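PDB 7AL6: probable hydrolase from Pseudomonas aeruginosa, which is of unknown function but has an alpha/beta hydrolase fold and is probably a hydrolase, perhaps a lipolytic one. Local coordinates for residues 8-20 with 56-69. Numbering follows the deposited sequence.
Sequences VRISLPHIELAAH and VALDFAGHGHSAHR
Leu17 and Leu58 bring their CD1 methyls to 3.9 Å at the centre of an apolar seam in the alpha/beta hydrolase fold, where the N-terminal hairpin 8-20 meets strand 56-58 and the loop following it. Ile10 CD1 and Val56 CG1 meet tip to tip at 4.1 Å on one flank, with Ala19 CB also against Val56 CG1. Towards the hairpin turn, Ile15 CG1 lies anti to the backbone N (chi1 -162°) and carries CD1 to 3.6 Å from Ala61 CB. That same alanine methyl sits over the centre of one face of the Arg69 guanidinium, whose NH2 forms a salt bridge with Asp83 of helix 77-91.

Backbone pairing is antiparallel, between two inner strands of the mixed sheet: His20 and Ala57 form a hydrogen-bonded pair (Ala57 N to His20 O 2.8 Å), Ala19 and Leu58 a non-hydrogen-bonded one, and Asp59 N then bonds Ala18 O. The chain next turns through Phe60-His63 (type II) and His63-Ser66 (type II') and returns alongside the hairpin. Ser66 OG takes the place of a backbone acceptor for Ala18 N at 2.7 Å (164° at the hydrogen) while donating to Asp59 O. One hydroxyl thus bridges Ala18 N and Asp59 O, and Ala67 N continues the pairing to Glu16 O.

Asp59 OD2 receives His65 N from above its carboxylate plane and also pairs with Arg188 of helix 179-189. At the polar edge, Arg9 NE and Glu16 OE2 form a 2.8 Å salt bridge. Glu16 OE2 and His65 O both lie in the guanidinium plane, and together would restrict its rotation. Arg9 NH1 donates to His65 O at 2.7 Å, approaching 39° out of the carbonyl plane.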
loop_
_atom_site.group_PDB
_atom_site.type_symbol
_atom_site.label_atom_id
_atom_site.label_comp_id
_atom_site.label_asym_id
_atom_site.label_seq_id
_atom_site.Cartn_x
_atom_site.Cartn_y
_atom_site.Cartn_z
ATOM N N VAL A 8 22.380 4.579 0.765
ATOM C CA VAL A 8 21.411 4.551 -0.358
ATOM C C VAL A 8 20.123 3.799 -0.016
ATOM O O VAL A 8 20.084 3.089 0.946
ATOM C CB VAL A 8 22.062 3.899 -1.583
ATOM C CG1 VAL A 8 23.312 4.621 -2.024
ATOM C CG2 VAL A 8 22.350 2.439 -1.319
ATOM N N ARG A 9 19.103 4.042 -0.819
ATOM C CA ARG A 9 17.826 3.321 -0.850
ATOM C C ARG A 9 17.964 2.342 -2.011
ATOM O O ARG A 9 18.480 2.770 -3.037
ATOM C CB ARG A 9 16.642 4.210 -1.211
ATOM C CG ARG A 9 16.391 5.355 -0.259
ATOM C CD ARG A 9 16.223 4.826 1.130
ATOM N NE ARG A 9 14.899 4.359 1.463
ATOM C CZ ARG A 9 14.574 3.891 2.657
ATOM N NH1 ARG A 9 15.483 3.827 3.601
ATOM N NH2 ARG A 9 13.353 3.498 2.908
ATOM N N ILE A 10 17.608 1.081 -1.842
ATOM C CA ILE A 10 17.639 0.100 -2.952
ATOM C C ILE A 10 16.183 -0.219 -3.247
ATOM O O ILE A 10 15.509 -0.712 -2.370
ATOM C CB ILE A 10 18.485 -1.132 -2.614
ATOM C CG1 ILE A 10 19.892 -0.737 -2.173
ATOM C CG2 ILE A 10 18.501 -2.088 -3.790
ATOM C CD1 ILE A 10 20.733 -1.866 -1.690
ATOM N N SER A 11 15.743 0.071 -4.453
ATOM C CA SER A 11 14.338 -0.078 -4.833
ATOM C C SER A 11 14.121 -1.476 -5.388
ATOM O O SER A 11 14.658 -1.817 -6.452
ATOM C CB SER A 11 13.920 0.949 -5.884
ATOM O OG SER A 11 13.882 2.222 -5.280
ATOM N N LEU A 12 13.347 -2.276 -4.675
ATOM C CA LEU A 12 12.868 -3.552 -5.151
ATOM C C LEU A 12 11.433 -3.399 -5.625
ATOM O O LEU A 12 10.772 -2.406 -5.335
ATOM C CB LEU A 12 12.958 -4.594 -4.036
ATOM C CG LEU A 12 14.307 -4.682 -3.301
ATOM C CD1 LEU A 12 14.295 -5.900 -2.325
ATOM C CD2 LEU A 12 15.480 -4.775 -4.234
ATOM N N PRO A 13 10.917 -4.371 -6.375
ATOM C CA PRO A 13 9.548 -4.242 -6.886
ATOM C C PRO A 13 8.531 -4.089 -5.794
ATOM O O PRO A 13 7.567 -3.340 -5.942
ATOM C CB PRO A 13 9.339 -5.547 -7.689
ATOM C CG PRO A 13 10.749 -5.990 -8.074
ATOM C CD PRO A 13 11.655 -5.518 -6.944
ATOM N N HIS A 14 8.738 -4.723 -4.652
ATOM C CA HIS A 14 7.722 -4.765 -3.620
ATOM C C HIS A 14 8.068 -3.995 -2.357
ATOM O O HIS A 14 7.247 -3.960 -1.434
ATOM C CB HIS A 14 7.488 -6.235 -3.223
ATOM C CG HIS A 14 8.733 -6.923 -2.749
ATOM N ND1 HIS A 14 9.802 -7.187 -3.584
ATOM C CD2 HIS A 14 9.091 -7.384 -1.521
ATOM C CE1 HIS A 14 10.761 -7.782 -2.892
ATOM N NE2 HIS A 14 10.346 -7.927 -1.642
ATOM N N ILE A 15 9.293 -3.543 -2.216
ATOM C CA ILE A 15 9.731 -2.849 -0.982
ATOM C C ILE A 15 10.970 -2.033 -1.299
ATOM O O ILE A 15 11.690 -2.381 -2.201
ATOM C CB ILE A 15 10.007 -3.881 0.128
ATOM C CG1 ILE A 15 10.043 -3.265 1.524
ATOM C CG2 ILE A 15 11.273 -4.643 -0.175
ATOM C CD1 ILE A 15 10.009 -4.261 2.650
ATOM N N GLU A 16 11.224 -1.026 -0.503
ATOM C CA GLU A 16 12.413 -0.183 -0.622
ATOM C C GLU A 16 13.288 -0.458 0.600
ATOM O O GLU A 16 12.799 -0.298 1.685
ATOM C CB GLU A 16 11.960 1.254 -0.703
ATOM C CG GLU A 16 12.964 2.123 -1.349
ATOM C CD GLU A 16 12.480 3.545 -1.392
ATOM O OE1 GLU A 16 11.779 3.885 -2.322
ATOM O OE2 GLU A 16 12.802 4.260 -0.458
ATOM N N LEU A 17 14.543 -0.827 0.424
ATOM C CA LEU A 17 15.430 -1.149 1.554
ATOM C C LEU A 17 16.535 -0.116 1.637
ATOM O O LEU A 17 16.795 0.540 0.669
ATOM C CB LEU A 17 16.050 -2.533 1.373
ATOM C CG LEU A 17 15.083 -3.695 1.244
ATOM C CD1 LEU A 17 15.845 -4.973 1.013
ATOM C CD2 LEU A 17 14.197 -3.803 2.458
ATOM N N ALA A 18 17.096 0.034 2.810
ATOM C CA ALA A 18 18.250 0.889 3.021
ATOM C C ALA A 18 19.518 0.055 3.117
ATOM O O ALA A 18 19.492 -1.090 3.589
ATOM C CB ALA A 18 18.082 1.710 4.306
ATOM N N ALA A 19 20.635 0.649 2.701
ATOM C CA ALA A 19 21.930 -0.016 2.826
ATOM C C ALA A 19 23.046 1.005 3.001
ATOM O O ALA A 19 22.975 2.128 2.485
ATOM C CB ALA A 19 22.263 -0.855 1.608
ATOM N N HIS A 20 24.079 0.604 3.739
ATOM C CA HIS A 20 25.330 1.339 3.831
ATOM C C HIS A 20 26.350 0.647 2.942
ATOM O O HIS A 20 26.473 -0.583 2.967
ATOM C CB HIS A 20 25.843 1.426 5.278
ATOM C CG HIS A 20 26.877 2.500 5.472
ATOM N ND1 HIS A 20 26.541 3.820 5.686
ATOM C CD2 HIS A 20 28.230 2.464 5.410
ATOM C CE1 HIS A 20 27.647 4.545 5.779
ATOM N NE2 HIS A 20 28.683 3.749 5.592
ATOM N N VAL A 56 27.799 -4.301 0.728
ATOM C CA VAL A 56 26.487 -3.678 0.823
ATOM C C VAL A 56 25.910 -4.180 2.132
ATOM O O VAL A 56 25.485 -5.338 2.234
ATOM C CB VAL A 56 25.606 -4.039 -0.378
ATOM C CG1 VAL A 56 24.201 -3.467 -0.214
ATOM C CG2 VAL A 56 26.234 -3.540 -1.673
ATOM N N ALA A 57 25.949 -3.341 3.166
ATOM C CA ALA A 57 25.431 -3.710 4.477
ATOM C C ALA A 57 23.969 -3.320 4.463
ATOM O O ALA A 57 23.621 -2.135 4.626
ATOM C CB ALA A 57 26.186 -3.021 5.618
ATOM N N LEU A 58 23.129 -4.326 4.309
ATOM C CA LEU A 58 21.708 -4.169 4.075
ATOM C C LEU A 58 20.926 -4.163 5.374
ATOM O O LEU A 58 21.185 -4.974 6.264
ATOM C CB LEU A 58 21.245 -5.331 3.211
ATOM C CG LEU A 58 19.832 -5.316 2.660
ATOM C CD1 LEU A 58 19.678 -4.235 1.616
ATOM C CD2 LEU A 58 19.537 -6.732 2.086
ATOM N N ASP A 59 19.970 -3.269 5.436
ATOM C CA ASP A 59 18.977 -3.255 6.514
ATOM C C ASP A 59 17.918 -4.235 6.026
ATOM O O ASP A 59 17.402 -4.052 4.960
ATOM C CB ASP A 59 18.394 -1.868 6.782
ATOM C CG ASP A 59 19.202 -1.028 7.747
ATOM O OD1 ASP A 59 19.932 -1.590 8.503
ATOM O OD2 ASP A 59 19.098 0.152 7.686
ATOM N N PHE A 60 17.563 -5.241 6.798
ATOM C CA PHE A 60 16.447 -6.130 6.435
ATOM C C PHE A 60 15.160 -5.312 6.539
ATOM O O PHE A 60 15.049 -4.399 7.344
ATOM C CB PHE A 60 16.345 -7.331 7.379
ATOM C CG PHE A 60 17.206 -8.506 7.022
ATOM C CD1 PHE A 60 17.276 -8.954 5.724
ATOM C CD2 PHE A 60 17.945 -9.163 7.988
ATOM C CE1 PHE A 60 18.066 -10.034 5.394
ATOM C CE2 PHE A 60 18.731 -10.249 7.652
ATOM C CZ PHE A 60 18.793 -10.677 6.356
ATOM N N ALA A 61 14.128 -5.770 5.861
ATOM C CA ALA A 61 12.771 -5.208 5.933
ATOM C C ALA A 61 12.331 -5.167 7.401
ATOM O O ALA A 61 12.564 -6.109 8.142
ATOM C CB ALA A 61 11.838 -6.052 5.118
ATOM N N GLY A 62 11.762 -4.050 7.828
ATOM C CA GLY A 62 11.276 -3.831 9.197
ATOM C C GLY A 62 12.397 -3.576 10.188
ATOM O O GLY A 62 12.118 -3.567 11.350
ATOM N N HIS A 63 13.620 -3.366 9.728
ATOM C CA HIS A 63 14.812 -3.128 10.572
ATOM C C HIS A 63 15.542 -1.863 10.119
ATOM O O HIS A 63 15.368 -1.468 9.004
ATOM C CB HIS A 63 15.802 -4.291 10.503
ATOM C CG HIS A 63 15.335 -5.600 11.035
ATOM N ND1 HIS A 63 14.418 -6.361 10.406
ATOM C CD2 HIS A 63 15.724 -6.311 12.102
ATOM C CE1 HIS A 63 14.229 -7.458 11.073
ATOM N NE2 HIS A 63 15.008 -7.453 12.103
ATOM N N GLY A 64 16.297 -1.246 11.013
ATOM C CA GLY A 64 17.144 -0.095 10.689
ATOM C C GLY A 64 16.352 0.986 9.992
ATOM O O GLY A 64 15.347 1.426 10.497
ATOM N N HIS A 65 16.806 1.358 8.821
ATOM C CA HIS A 65 16.113 2.382 8.026
ATOM C C HIS A 65 15.372 1.814 6.808
ATOM O O HIS A 65 14.871 2.589 5.968
ATOM C CB HIS A 65 17.123 3.465 7.610
ATOM C CG HIS A 65 17.602 4.296 8.772
ATOM N ND1 HIS A 65 18.690 5.137 8.704
ATOM C CD2 HIS A 65 17.146 4.374 10.047
ATOM C CE1 HIS A 65 18.870 5.710 9.884
ATOM N NE2 HIS A 65 17.949 5.260 10.717
ATOM N N SER A 66 15.261 0.490 6.695
ATOM C CA SER A 66 14.530 -0.098 5.578
ATOM C C SER A 66 13.032 0.050 5.816
ATOM O O SER A 66 12.566 0.079 6.946
ATOM C CB SER A 66 14.901 -1.587 5.398
ATOM O OG SER A 66 16.116 -1.692 4.662
ATOM N N ALA A 67 12.268 0.061 4.739
ATOM C CA ALA A 67 10.829 0.128 4.911
ATOM C C ALA A 67 10.307 -1.106 5.630
ATOM O O ALA A 67 10.894 -2.188 5.558
ATOM C CB ALA A 67 10.161 0.267 3.547
ATOM N N HIS A 68 9.196 -0.923 6.341
ATOM C CA HIS A 68 8.348 -2.028 6.749
ATOM C C HIS A 68 7.655 -2.632 5.529
ATOM O O HIS A 68 7.355 -1.945 4.554
ATOM C CB HIS A 68 7.283 -1.566 7.751
ATOM C CG HIS A 68 7.837 -0.948 8.978
ATOM N ND1 HIS A 68 8.805 -1.561 9.743
ATOM C CD2 HIS A 68 7.602 0.256 9.550
ATOM C CE1 HIS A 68 9.126 -0.771 10.748
ATOM N NE2 HIS A 68 8.413 0.337 10.651
ATOM N N ARG A 69 7.405 -3.929 5.591
ATOM C CA ARG A 69 6.669 -4.597 4.525
ATOM C C ARG A 69 5.236 -4.073 4.448
ATOM O O ARG A 69 4.669 -3.610 5.439
ATOM C CB ARG A 69 6.617 -6.106 4.768
ATOM C CG ARG A 69 7.984 -6.821 4.796
ATOM C CD ARG A 69 7.795 -8.336 4.592
ATOM N NE ARG A 69 9.040 -9.069 4.747
ATOM C CZ ARG A 69 10.055 -8.991 3.891
ATOM N NH1 ARG A 69 9.960 -8.233 2.820
ATOM N NH2 ARG A 69 11.158 -9.687 4.108
#